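PDB 6BJA: acetyl-CoA acetyltransferase A from Ascaris suum, which probably catalyses acetyl transfer between coenzyme A thioesters, as an acetyl-CoA C-acetyltransferase of the thiolase family. Local coordinates for residues S97-I102 and A380-G385; A288-I293 and P299-K304; D294-P299 and F326-L331; L331-I334 and R338-P341; R363-L368 and S390-K395. All coordinates share one frame; numbering follows the deposited sequence.

How the contacts relate
The five contacts lie in the layered alpha/beta architecture of a thiolase. Contact 1 joins the N-terminal half of the chain to the C-terminal half; contacts 2 to 5 lie wholly in the latter. Contacts 1 and 5, with centres about 9 Å apart, pack helices 97-110 and 357-371 against the neighbouring strands 377-384 and 388-396. Contacts 2, 3 and 4 follow in chain order around helices 298-310 and 327-337; contacts 2 and 3 share Pro299, contacts 3 and 4 Leu331. Pro299 also packs on Cys383, and Val303 on Ala381, so helix 298-310 meets strand 377-384. That strand, part of contact 1, thus joins the two groups and carries the predicted catalytic Cys383.

Contact 1: residues S97-I102 and A380-G385; sequences SSMKAI and AAICNG
Met99 of helix 97-110 lies against Ala380 and Ile382 of strand 377-384, a helix-on-sheet contact in the buried middle of the layered thiolase fold, where the N-terminal half meets the C-terminal half. At the start of the strand segment, the methyl CB of Ala380 receives the thioether end, Met99 CE, at 4.0 Å, and the same CE rests 3.8 Å from the carbonyl oxygen Ala380 O. Bends at chi2 (77°) and chi3 (73°) fold the methionine over, so that CE lies against the strand. Ala381 faces the other side of the sheet, toward Val303 of helix 298-310. Ile382 returns to the Met99 side: its branch methyl CG2 lies 3.9 Å from Met99 CB and 4.1 Å from Met99 CE, and so fits into the bend of that side chain. Val365 of helix 357-371 and Ile392 of the adjacent strand also border Met99. Next comes Cys383, a predicted proton acceptor, which turns away from the helix. Asn384 OD1 is hydrogen-bonded to Ser96 OG, while Gly385 N is hydrogen-bonded to OD of the oxidised cysteine at position 95, the predicted acyl carrier. The Asn384 amide also donates to the next residue, just past the strand end: ND2 to Gly385 O is 2.9 Å, fairly straight at 158°, with the donor well above the plane of the carbonyl it meets.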
# COMPACT_ATOMS: atom_id res chain seq x y z
N SER A 97 -17.50 12.23 20.98
CA SER A 97 -16.28 12.02 21.77
C SER A 97 -15.94 13.17 22.71
O SER A 97 -15.64 12.95 23.87
CB SER A 97 -15.07 11.77 20.86
OG SER A 97 -15.18 10.58 20.09
N SER A 98 -15.95 14.41 22.24
CA SER A 98 -15.49 15.47 23.14
C SER A 98 -16.60 16.06 23.97
O SER A 98 -16.33 16.81 24.90
CB SER A 98 -14.73 16.56 22.38
OG SER A 98 -15.44 17.12 21.28
N MET A 99 -17.86 15.72 23.67
CA MET A 99 -18.88 15.98 24.66
C MET A 99 -18.70 15.01 25.83
O MET A 99 -18.81 15.40 26.98
CB MET A 99 -20.28 15.86 24.06
CG MET A 99 -21.35 16.11 25.08
SD MET A 99 -21.56 17.85 25.45
CE MET A 99 -22.38 18.48 23.94
N LYS A 100 -18.42 13.75 25.53
CA LYS A 100 -18.12 12.77 26.57
C LYS A 100 -16.91 13.22 27.39
O LYS A 100 -16.88 13.07 28.61
CB LYS A 100 -17.89 11.39 25.94
CG LYS A 100 -17.42 10.30 26.90
CD LYS A 100 -18.40 10.03 28.02
CE LYS A 100 -18.01 8.75 28.76
NZ LYS A 100 -18.84 8.56 29.97
N ALA A 101 -15.91 13.79 26.72
CA ALA A 101 -14.74 14.29 27.43
C ALA A 101 -15.14 15.32 28.46
O ALA A 101 -14.66 15.29 29.60
CB ALA A 101 -13.74 14.88 26.46
N ILE A 102 -16.00 16.26 28.07
CA ILE A 102 -16.46 17.29 29.00
C ILE A 102 -17.25 16.66 30.16
O ILE A 102 -17.07 17.03 31.31
CB ILE A 102 -17.30 18.38 28.29
CG1 ILE A 102 -16.42 19.17 27.32
CG2 ILE A 102 -17.96 19.33 29.30
CD1 ILE A 102 -17.17 20.06 26.36
N ALA A 380 -26.67 21.99 24.80
CA ALA A 380 -25.96 21.48 23.65
C ALA A 380 -26.17 19.98 23.59
O ALA A 380 -26.03 19.29 24.60
CB ALA A 380 -24.48 21.82 23.72
N ALA A 381 -26.52 19.49 22.40
CA ALA A 381 -26.81 18.07 22.19
C ALA A 381 -26.18 17.56 20.91
O ALA A 381 -26.08 18.28 19.92
CB ALA A 381 -28.27 17.84 22.16
N ILE A 382 -25.71 16.31 20.94
CA ILE A 382 -25.01 15.73 19.79
C ILE A 382 -25.27 14.23 19.72
O ILE A 382 -25.28 13.56 20.74
CB ILE A 382 -23.49 16.04 19.87
CG1 ILE A 382 -22.74 15.58 18.64
CG2 ILE A 382 -22.88 15.50 21.16
CD1 ILE A 382 -21.37 16.32 18.51
N CYS A 383 -25.58 13.74 18.50
CA CYS A 383 -25.74 12.32 18.25
C CYS A 383 -24.43 11.72 17.75
O CYS A 383 -23.51 12.43 17.33
CB CYS A 383 -26.85 12.06 17.22
SG CYS A 383 -26.48 12.59 15.52
N ASN A 384 -24.35 10.40 17.81
CA ASN A 384 -23.20 9.73 17.21
C ASN A 384 -23.55 8.43 16.58
O ASN A 384 -24.52 7.78 16.96
CB ASN A 384 -22.04 9.56 18.23
CG ASN A 384 -22.39 8.74 19.46
OD1 ASN A 384 -22.67 9.28 20.53
ND2 ASN A 384 -22.28 7.43 19.34
N GLY A 385 -22.77 8.08 15.57
CA GLY A 385 -22.88 6.80 14.93
C GLY A 385 -22.88 5.71 15.98
O GLY A 385 -22.11 5.75 16.94

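Contact 2: residues A288-I293 and P299-K304; sequences AGVEPI and PALAVK
Ala288, near the end of strand 280-289, points its CB at the first turns of helix 298-310, 3.6 Å from the backbone nitrogen Ala302 N. The methyls Ala288 CB and Ala302 CB meet at 3.8 Å, and Leu301 CB lies on the same alanine at 4.0 Å. With so little bulk on either side, strand and helix come close: the CA atoms of Ala288 and Ala302 are 4.8 Å apart. Leu301 closes the contact toward solvent. Its CG is anti to the backbone N (chi1 -165°), which directs the branch across Ala288 to the loop, where CD2 touches Val290 CG1 at 3.8 Å as the two side chains run past each other in opposite directions. In the next shell, the strand end is held by backbone bonds from Ala288 to Ala389 and from Val290 to Gly387, both on the adjoining hairpin. The helix is seated by Ala302 on Ala391 and by Val303 on Val379, Ala381 and Trp320. Beyond Val290, Pro292 packs on Ile78 of the second subunit. This is the first joint of a beta-alpha-beta crossover, in which strand 280-289 passes into helix 298-310 and the chain then returns to the sheet as the parallel strand 319-322 of the C-terminal thiolase half.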
# COMPACT_ATOMS: atom_id res chain seq x y z
N ALA A 288 -28.37 9.27 26.04
CA ALA A 288 -29.42 8.39 25.55
C ALA A 288 -28.90 7.45 24.49
O ALA A 288 -27.86 7.70 23.86
CB ALA A 288 -30.56 9.21 24.99
N GLY A 289 -29.60 6.35 24.30
CA GLY A 289 -29.25 5.44 23.23
C GLY A 289 -30.46 4.78 22.60
O GLY A 289 -31.42 4.44 23.28
N VAL A 290 -30.36 4.59 21.29
CA VAL A 290 -31.40 3.95 20.49
C VAL A 290 -30.77 2.99 19.48
O VAL A 290 -29.56 2.76 19.48
CB VAL A 290 -32.24 5.02 19.74
CG1 VAL A 290 -32.90 5.97 20.73
CG2 VAL A 290 -31.36 5.78 18.80
N GLU A 291 -31.58 2.39 18.62
CA GLU A 291 -31.06 1.58 17.52
C GLU A 291 -30.06 2.37 16.69
O GLU A 291 -30.28 3.54 16.40
CB GLU A 291 -32.20 1.11 16.62
CG GLU A 291 -33.13 0.11 17.29
CD GLU A 291 -32.52 -1.28 17.40
OE1 GLU A 291 -31.60 -1.61 16.62
OE2 GLU A 291 -32.97 -2.04 18.27
N PRO A 292 -28.96 1.73 16.26
CA PRO A 292 -27.99 2.45 15.43
C PRO A 292 -28.60 3.20 14.24
O PRO A 292 -28.22 4.34 13.99
CB PRO A 292 -27.06 1.32 14.97
CG PRO A 292 -27.01 0.45 16.17
CD PRO A 292 -28.41 0.43 16.72
N ILE A 293 -29.54 2.59 13.54
CA ILE A 293 -30.09 3.23 12.35
C ILE A 293 -30.83 4.52 12.73
O ILE A 293 -30.94 5.43 11.90
CB ILE A 293 -31.03 2.25 11.59
CG1 ILE A 293 -31.30 2.80 10.18
CG2 ILE A 293 -32.30 2.01 12.36
CD1 ILE A 293 -31.87 1.75 9.23
N PRO A 299 -30.76 12.59 20.07
CA PRO A 299 -30.56 13.82 20.85
C PRO A 299 -31.80 14.32 21.58
O PRO A 299 -31.69 14.73 22.73
CB PRO A 299 -30.10 14.83 19.79
CG PRO A 299 -29.37 13.99 18.81
CD PRO A 299 -30.23 12.72 18.71
N ALA A 300 -32.98 14.26 20.96
CA ALA A 300 -34.17 14.74 21.64
C ALA A 300 -34.47 13.85 22.84
O ALA A 300 -34.98 14.33 23.85
CB ALA A 300 -35.37 14.77 20.69
N LEU A 301 -34.13 12.56 22.75
CA LEU A 301 -34.33 11.66 23.87
C LEU A 301 -33.43 12.04 25.04
O LEU A 301 -33.86 12.07 26.19
CB LEU A 301 -34.08 10.21 23.45
CG LEU A 301 -34.59 9.14 24.40
CD1 LEU A 301 -36.11 9.22 24.56
CD2 LEU A 301 -34.18 7.77 23.85
N ALA A 302 -32.18 12.38 24.74
CA ALA A 302 -31.27 12.80 25.79
C ALA A 302 -31.76 14.09 26.44
O ALA A 302 -31.68 14.25 27.65
CB ALA A 302 -29.87 12.97 25.23
N VAL A 303 -32.26 15.01 25.62
CA VAL A 303 -32.74 16.29 26.14
C VAL A 303 -33.99 16.11 27.01
O VAL A 303 -34.12 16.77 28.04
CB VAL A 303 -33.03 17.27 24.99
CG1 VAL A 303 -33.85 18.48 25.47
CG2 VAL A 303 -31.73 17.69 24.35
N LYS A 304 -34.89 15.22 26.63
CA LYS A 304 -36.08 14.97 27.45
C LYS A 304 -35.66 14.54 28.86
O LYS A 304 -36.18 15.03 29.85
CB LYS A 304 -36.99 13.93 26.79
CG LYS A 304 -37.72 14.50 25.60
CD LYS A 304 -38.54 13.45 24.87
CE LYS A 304 -39.10 14.04 23.60
NZ LYS A 304 -39.87 15.27 23.90

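Contact 3: residues D294-P299 and F326-L331; sequences DFTVAP and FSVTGL
Phe295 CZ meets Phe326 CE2 at 4.0 Å, where the chain leading into helix 298-310 passes the start of helix 327-337. It is a helix-to-helix contact in the C-terminal half of the layered alpha/beta thiolase fold, beside the coenzyme A pocket and the predicted catalytic Cys383. The two side chains cross at about a right angle, with CE2 of Phe326 in the plane of the Phe295 ring, at its edge. Phe295 adopts chi1 76°, which sets CG between the backbone N and the carbonyl carbon and swings the ring back across its neighbour: Thr296 OG1 sits 3.5 Å above one face, toward the rim. Phe326 in turn touches the bound coenzyme A, and Phe295 and Thr329 both pack on Cys383. Thr296 divides its work between two branches. With chi1 at -60°, the methyl CG2 lies anti to the backbone N and presses on the helix backbone, 3.7 Å from Thr329 CA; the same torsion sets OG1 anti to the carbonyl carbon, where it meets a water. One water donates to both Thr296 O and Thr329 O, 2.8 Å from each, linking two backbone carbonyls across the buried interface. A second water, at the edge of the Phe326 ring, joins the hydroxyls, lying 2.8 Å from Thr296 OG1 and 2.7 Å from Thr329 OG1.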
# COMPACT_ATOMS: atom_id res chain seq x y z
N ASP A 294 -31.33 4.58 13.96
CA ASP A 294 -32.14 5.72 14.42
C ASP A 294 -31.33 6.77 15.18
O ASP A 294 -31.89 7.56 15.94
CB ASP A 294 -33.26 5.21 15.35
CG ASP A 294 -34.32 4.39 14.61
OD1 ASP A 294 -34.73 4.81 13.51
OD2 ASP A 294 -34.74 3.31 15.13
N PHE A 295 -30.02 6.75 15.02
CA PHE A 295 -29.14 7.65 15.80
C PHE A 295 -29.57 9.12 15.73
O PHE A 295 -29.40 9.85 16.70
CB PHE A 295 -27.68 7.51 15.34
CG PHE A 295 -27.37 8.18 14.04
CD1 PHE A 295 -27.85 7.67 12.85
CD2 PHE A 295 -26.58 9.31 14.01
CE1 PHE A 295 -27.58 8.28 11.65
CE2 PHE A 295 -26.28 9.91 12.82
CZ PHE A 295 -26.79 9.42 11.63
N THR A 296 -30.17 9.53 14.62
CA THR A 296 -30.56 10.91 14.42
C THR A 296 -31.59 11.38 15.45
O THR A 296 -31.66 12.57 15.72
CB THR A 296 -31.11 11.10 12.99
OG1 THR A 296 -30.10 10.77 12.02
CG2 THR A 296 -31.51 12.55 12.73
N VAL A 297 -32.42 10.49 16.02
CA VAL A 297 -33.42 10.93 17.00
C VAL A 297 -32.99 10.77 18.46
O VAL A 297 -33.73 11.15 19.37
CB VAL A 297 -34.78 10.19 16.80
CG1 VAL A 297 -35.25 10.39 15.35
CG2 VAL A 297 -34.69 8.73 17.17
N ALA A 298 -31.78 10.26 18.69
CA ALA A 298 -31.29 10.16 20.07
C ALA A 298 -31.12 11.51 20.80
O ALA A 298 -31.32 11.59 22.01
CB ALA A 298 -29.95 9.40 20.09
N PRO A 299 -30.76 12.59 20.07
CA PRO A 299 -30.56 13.82 20.85
C PRO A 299 -31.80 14.32 21.58
O PRO A 299 -31.69 14.73 22.73
CB PRO A 299 -30.10 14.83 19.79
CG PRO A 299 -29.37 13.99 18.81
CD PRO A 299 -30.23 12.72 18.71
N PHE A 326 -26.37 16.09 9.82
CA PHE A 326 -27.12 16.26 8.58
C PHE A 326 -28.16 17.34 8.84
O PHE A 326 -28.48 17.60 9.98
CB PHE A 326 -27.80 14.95 8.15
CG PHE A 326 -26.84 13.83 7.97
CD1 PHE A 326 -26.24 13.62 6.75
CD2 PHE A 326 -26.48 13.03 9.04
CE1 PHE A 326 -25.31 12.62 6.58
CE2 PHE A 326 -25.55 12.03 8.89
CZ PHE A 326 -24.96 11.82 7.66
N SER A 327 -28.73 17.92 7.78
CA SER A 327 -29.82 18.85 7.98
C SER A 327 -30.97 18.19 8.74
O SER A 327 -31.64 18.82 9.58
CB SER A 327 -30.32 19.38 6.64
OG SER A 327 -29.39 20.29 6.09
N VAL A 328 -31.23 16.93 8.46
CA VAL A 328 -32.32 16.24 9.14
C VAL A 328 -32.09 16.17 10.65
O VAL A 328 -33.05 16.13 11.42
CB VAL A 328 -32.58 14.82 8.56
CG1 VAL A 328 -31.32 13.94 8.60
CG2 VAL A 328 -33.73 14.13 9.29
N THR A 329 -30.82 16.18 11.10
CA THR A 329 -30.55 16.15 12.53
C THR A 329 -31.18 17.36 13.22
O THR A 329 -31.80 17.24 14.28
CB THR A 329 -29.05 16.13 12.79
OG1 THR A 329 -28.43 15.24 11.86
CG2 THR A 329 -28.75 15.70 14.23
N GLY A 330 -30.99 18.54 12.63
CA GLY A 330 -31.57 19.75 13.16
C GLY A 330 -33.08 19.78 13.08
O GLY A 330 -33.76 20.09 14.06
N LEU A 331 -33.60 19.44 11.91
CA LEU A 331 -35.05 19.44 11.70
C LEU A 331 -35.77 18.49 12.65
O LEU A 331 -36.81 18.81 13.22
CB LEU A 331 -35.37 19.07 10.27
CG LEU A 331 -35.06 20.18 9.26
CD1 LEU A 331 -35.11 19.64 7.86
CD2 LEU A 331 -36.02 21.38 9.42
O HOH W 1 -31.55 15.29 16.23
O HOH W 2 -28.04 12.67 12.47

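Contact 4: residues L331-I334 and R338-P341; sequences LAFI and RLDP
Phe333 and Leu339 form the inner, apolar part of this turn: the methyl CD1 of Leu339 approaches the ring at an oblique angle, 3.7 Å from Phe333 CE2 and 4.0 Å from Phe333 CD2. The ring reaches it because chi1 of Phe333 (-176°) sets CG anti to the backbone N; the same ring also packs on Pro299 and Val303 of helix 298-310, and Leu339 on Trp320, so the turn is tied to the sheet and the adjoining helix. Farther out, Ile334 offers its branch methyl CG2 to three groups: Leu339 CB at 4.4 Å, Pro341 CG at 4.2 Å and the carbonyl oxygen Leu339 O at 3.6 Å. The isoleucine and the proline ring cross at about a right angle on the partly exposed side. At the polar edge, Leu339 N donates to Ile334 O over 3.0 Å, with an N-H...O angle of 155° and in the carbonyl plane. A water donates to Leu339 O and, weakly, to Ile334 O, spanning the two carbonyls. Arg338, the first residue to leave the helix, takes a positive phi of 54°. This left-handed residue, the 6→1 bond from Leu339 N to Ile334 O and the apolar touch of Ile334 with Leu339 are the marks of a Schellman motif, which here ends helix 327-337.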
# COMPACT_ATOMS: atom_id res chain seq x y z
N LEU A 331 -33.60 19.44 11.91
CA LEU A 331 -35.05 19.44 11.70
C LEU A 331 -35.77 18.49 12.65
O LEU A 331 -36.81 18.81 13.22
CB LEU A 331 -35.37 19.07 10.27
CG LEU A 331 -35.06 20.18 9.26
CD1 LEU A 331 -35.11 19.64 7.86
CD2 LEU A 331 -36.02 21.38 9.42
N ALA A 332 -35.22 17.29 12.82
CA ALA A 332 -35.87 16.30 13.67
C ALA A 332 -35.89 16.77 15.12
O ALA A 332 -36.87 16.60 15.83
CB ALA A 332 -35.16 14.95 13.55
N PHE A 333 -34.78 17.36 15.56
CA PHE A 333 -34.65 17.83 16.92
C PHE A 333 -35.68 18.93 17.21
O PHE A 333 -36.38 18.88 18.22
CB PHE A 333 -33.20 18.33 17.11
CG PHE A 333 -32.84 18.78 18.50
CD1 PHE A 333 -32.52 17.84 19.48
CD2 PHE A 333 -32.70 20.14 18.79
CE1 PHE A 333 -32.10 18.26 20.75
CE2 PHE A 333 -32.31 20.56 20.06
CZ PHE A 333 -32.01 19.62 21.04
N ILE A 334 -35.72 19.92 16.32
CA ILE A 334 -36.63 21.05 16.44
C ILE A 334 -38.08 20.58 16.44
O ILE A 334 -38.89 21.04 17.25
CB ILE A 334 -36.36 22.05 15.31
CG1 ILE A 334 -35.02 22.73 15.51
CG2 ILE A 334 -37.44 23.12 15.25
CD1 ILE A 334 -34.53 23.47 14.31
N ARG A 338 -40.49 20.60 19.68
CA ARG A 338 -41.36 21.75 19.38
C ARG A 338 -40.68 23.07 19.73
O ARG A 338 -41.27 23.95 20.38
CB ARG A 338 -42.69 21.62 20.12
CG ARG A 338 -43.44 20.34 19.82
CD ARG A 338 -44.73 20.28 20.63
NE ARG A 338 -44.83 19.04 21.40
CZ ARG A 338 -45.59 17.99 21.07
NH1 ARG A 338 -46.34 18.00 19.98
NH2 ARG A 338 -45.60 16.92 21.86
N LEU A 339 -39.44 23.20 19.28
CA LEU A 339 -38.68 24.43 19.49
C LEU A 339 -38.93 25.55 18.48
O LEU A 339 -39.31 25.34 17.34
CB LEU A 339 -37.18 24.09 19.50
CG LEU A 339 -36.77 22.99 20.46
CD1 LEU A 339 -35.25 22.73 20.34
CD2 LEU A 339 -37.18 23.28 21.89
N ASP A 340 -38.68 26.77 18.93
CA ASP A 340 -38.59 27.91 18.03
C ASP A 340 -37.28 27.80 17.26
O ASP A 340 -36.19 27.88 17.86
CB ASP A 340 -38.65 29.20 18.83
CG ASP A 340 -38.58 30.44 17.95
OD1 ASP A 340 -38.33 30.33 16.74
OD2 ASP A 340 -38.76 31.54 18.50
N PRO A 341 -37.36 27.59 15.94
CA PRO A 341 -36.12 27.43 15.15
C PRO A 341 -35.17 28.61 15.29
O PRO A 341 -33.96 28.47 15.08
CB PRO A 341 -36.62 27.31 13.71
CG PRO A 341 -38.07 27.00 13.80
CD PRO A 341 -38.56 27.57 15.09
O HOH W 3 -40.89 23.46 16.02

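Contact 5: residues R363-L368 and S390-K395; sequences RIVVTL and SAILIK
Leu368 on helix 357-371 and Ile394 on strand 388-396 reach for each other tip to tip, in a helix-on-sheet packing typical of the layered thiolase fold: the helix belongs to the buried middle layer, and the strand to the sheet of the C-terminal half. Along Leu368, CB stands back from the strand, 4.5 Å from Ile394 CD1. CG comes closer, to 3.9 Å from that same methyl. The branch methyl CD2 makes the closest approach, 3.6 Å from both Ile394 CD1 and Ile394 CG1, so it sits against the last bond of the isoleucine. The other methyl, CD1, diverges from Ile394; beyond this strand, Leu368 also packs on Leu319 and Glu321 of strand 319-322 and on Ala380. Two torsions produce this reach: chi1 of 178° extends the leucine from the helix, and chi1 of 63° places CG1 of Ile394 between its backbone N and carbonyl carbon.

One helical turn earlier, Val365 CG2 touches Ile392 CG2 at 4.0 Å, the two side chains crossing at about a right angle. Met99 of helix 97-110 borders both, so the two central helices meet over this strand. Arg363 and Thr367, off the line of contact, lie against Arg18 of strand 11-23, Val366 packs on Ala16 of the same strand, and Thr367 OG1 is hydrogen-bonded to Glu203. Arg363 NH1 donates to that hydroxyl, Thr367 OG1, over 2.9 Å, nearly in the guanidinium plane, while Ile364 CG2 lies 3.7 Å above one face of the Arg363 guanidinium, toward its rim.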
# COMPACT_ATOMS: atom_id res chain seq x y z
N ARG A 363 -16.87 21.64 20.45
CA ARG A 363 -17.03 22.81 19.59
C ARG A 363 -18.43 23.40 19.79
O ARG A 363 -18.57 24.62 19.92
CB ARG A 363 -16.77 22.45 18.13
CG ARG A 363 -16.36 23.62 17.22
CD ARG A 363 -17.53 24.52 16.82
NE ARG A 363 -18.54 23.78 16.05
CZ ARG A 363 -19.79 24.20 15.88
NH1 ARG A 363 -20.23 25.31 16.46
NH2 ARG A 363 -20.61 23.48 15.14
N ILE A 364 -19.47 22.57 19.85
CA ILE A 364 -20.80 23.14 20.03
C ILE A 364 -21.02 23.68 21.45
O ILE A 364 -21.76 24.65 21.64
CB ILE A 364 -21.94 22.16 19.66
CG1 ILE A 364 -22.02 20.94 20.59
CG2 ILE A 364 -21.79 21.76 18.20
CD1 ILE A 364 -23.35 20.11 20.43
N VAL A 365 -20.34 23.12 22.44
CA VAL A 365 -20.39 23.71 23.78
C VAL A 365 -19.72 25.08 23.79
O VAL A 365 -20.23 26.04 24.40
CB VAL A 365 -19.73 22.79 24.82
CG1 VAL A 365 -19.60 23.48 26.16
CG2 VAL A 365 -20.52 21.49 24.97
N VAL A 366 -18.57 25.20 23.13
CA VAL A 366 -17.89 26.49 23.01
C VAL A 366 -18.81 27.52 22.34
O VAL A 366 -18.99 28.62 22.86
CB VAL A 366 -16.56 26.35 22.22
CG1 VAL A 366 -15.99 27.73 21.89
CG2 VAL A 366 -15.57 25.53 23.02
N THR A 367 -19.41 27.17 21.21
CA THR A 367 -20.29 28.10 20.51
C THR A 367 -21.51 28.46 21.36
O THR A 367 -21.91 29.65 21.41
CB THR A 367 -20.70 27.49 19.18
OG1 THR A 367 -19.51 27.35 18.39
CG2 THR A 367 -21.70 28.37 18.44
N LEU A 368 -22.08 27.48 22.05
CA LEU A 368 -23.21 27.76 22.93
C LEU A 368 -22.84 28.75 24.04
O LEU A 368 -23.57 29.71 24.29
CB LEU A 368 -23.74 26.46 23.55
CG LEU A 368 -24.90 26.62 24.53
CD1 LEU A 368 -26.15 27.11 23.79
CD2 LEU A 368 -25.17 25.33 25.26
N SER A 390 -25.56 12.61 23.49
CA SER A 390 -25.18 13.27 24.73
C SER A 390 -25.74 14.68 24.73
O SER A 390 -25.84 15.30 23.67
CB SER A 390 -23.66 13.32 24.88
OG SER A 390 -23.10 12.03 24.73
N ALA A 391 -26.16 15.15 25.90
CA ALA A 391 -26.64 16.54 26.03
C ALA A 391 -26.14 17.12 27.34
O ALA A 391 -25.95 16.40 28.34
CB ALA A 391 -28.15 16.59 25.96
N ILE A 392 -25.91 18.44 27.34
CA ILE A 392 -25.42 19.14 28.51
C ILE A 392 -26.24 20.42 28.68
O ILE A 392 -26.60 21.08 27.71
CB ILE A 392 -23.88 19.43 28.41
CG1 ILE A 392 -23.31 19.95 29.73
CG2 ILE A 392 -23.57 20.36 27.29
CD1 ILE A 392 -21.77 19.84 29.79
N LEU A 393 -26.55 20.72 29.94
CA LEU A 393 -27.25 21.93 30.33
C LEU A 393 -26.28 22.90 30.99
O LEU A 393 -25.60 22.53 31.96
CB LEU A 393 -28.40 21.59 31.28
CG LEU A 393 -29.15 22.77 31.90
CD1 LEU A 393 -29.97 23.49 30.84
CD2 LEU A 393 -30.04 22.26 33.05
N ILE A 394 -26.21 24.12 30.47
CA ILE A 394 -25.32 25.12 31.03
C ILE A 394 -26.01 26.44 31.31
O ILE A 394 -26.99 26.80 30.66
CB ILE A 394 -24.12 25.36 30.13
CG1 ILE A 394 -24.50 25.92 28.78
CG2 ILE A 394 -23.31 24.05 29.95
CD1 ILE A 394 -23.30 26.50 28.07
N LYS A 395 -25.49 27.13 32.31
CA LYS A 395 -25.95 28.46 32.68
C LYS A 395 -24.82 29.43 32.45
O LYS A 395 -23.71 29.22 32.96
CB LYS A 395 -26.40 28.53 34.15
CG LYS A 395 -26.91 29.92 34.56
CD LYS A 395 -27.38 29.98 36.01
CE LYS A 395 -26.24 29.75 37.00
NZ LYS A 395 -26.64 29.90 38.43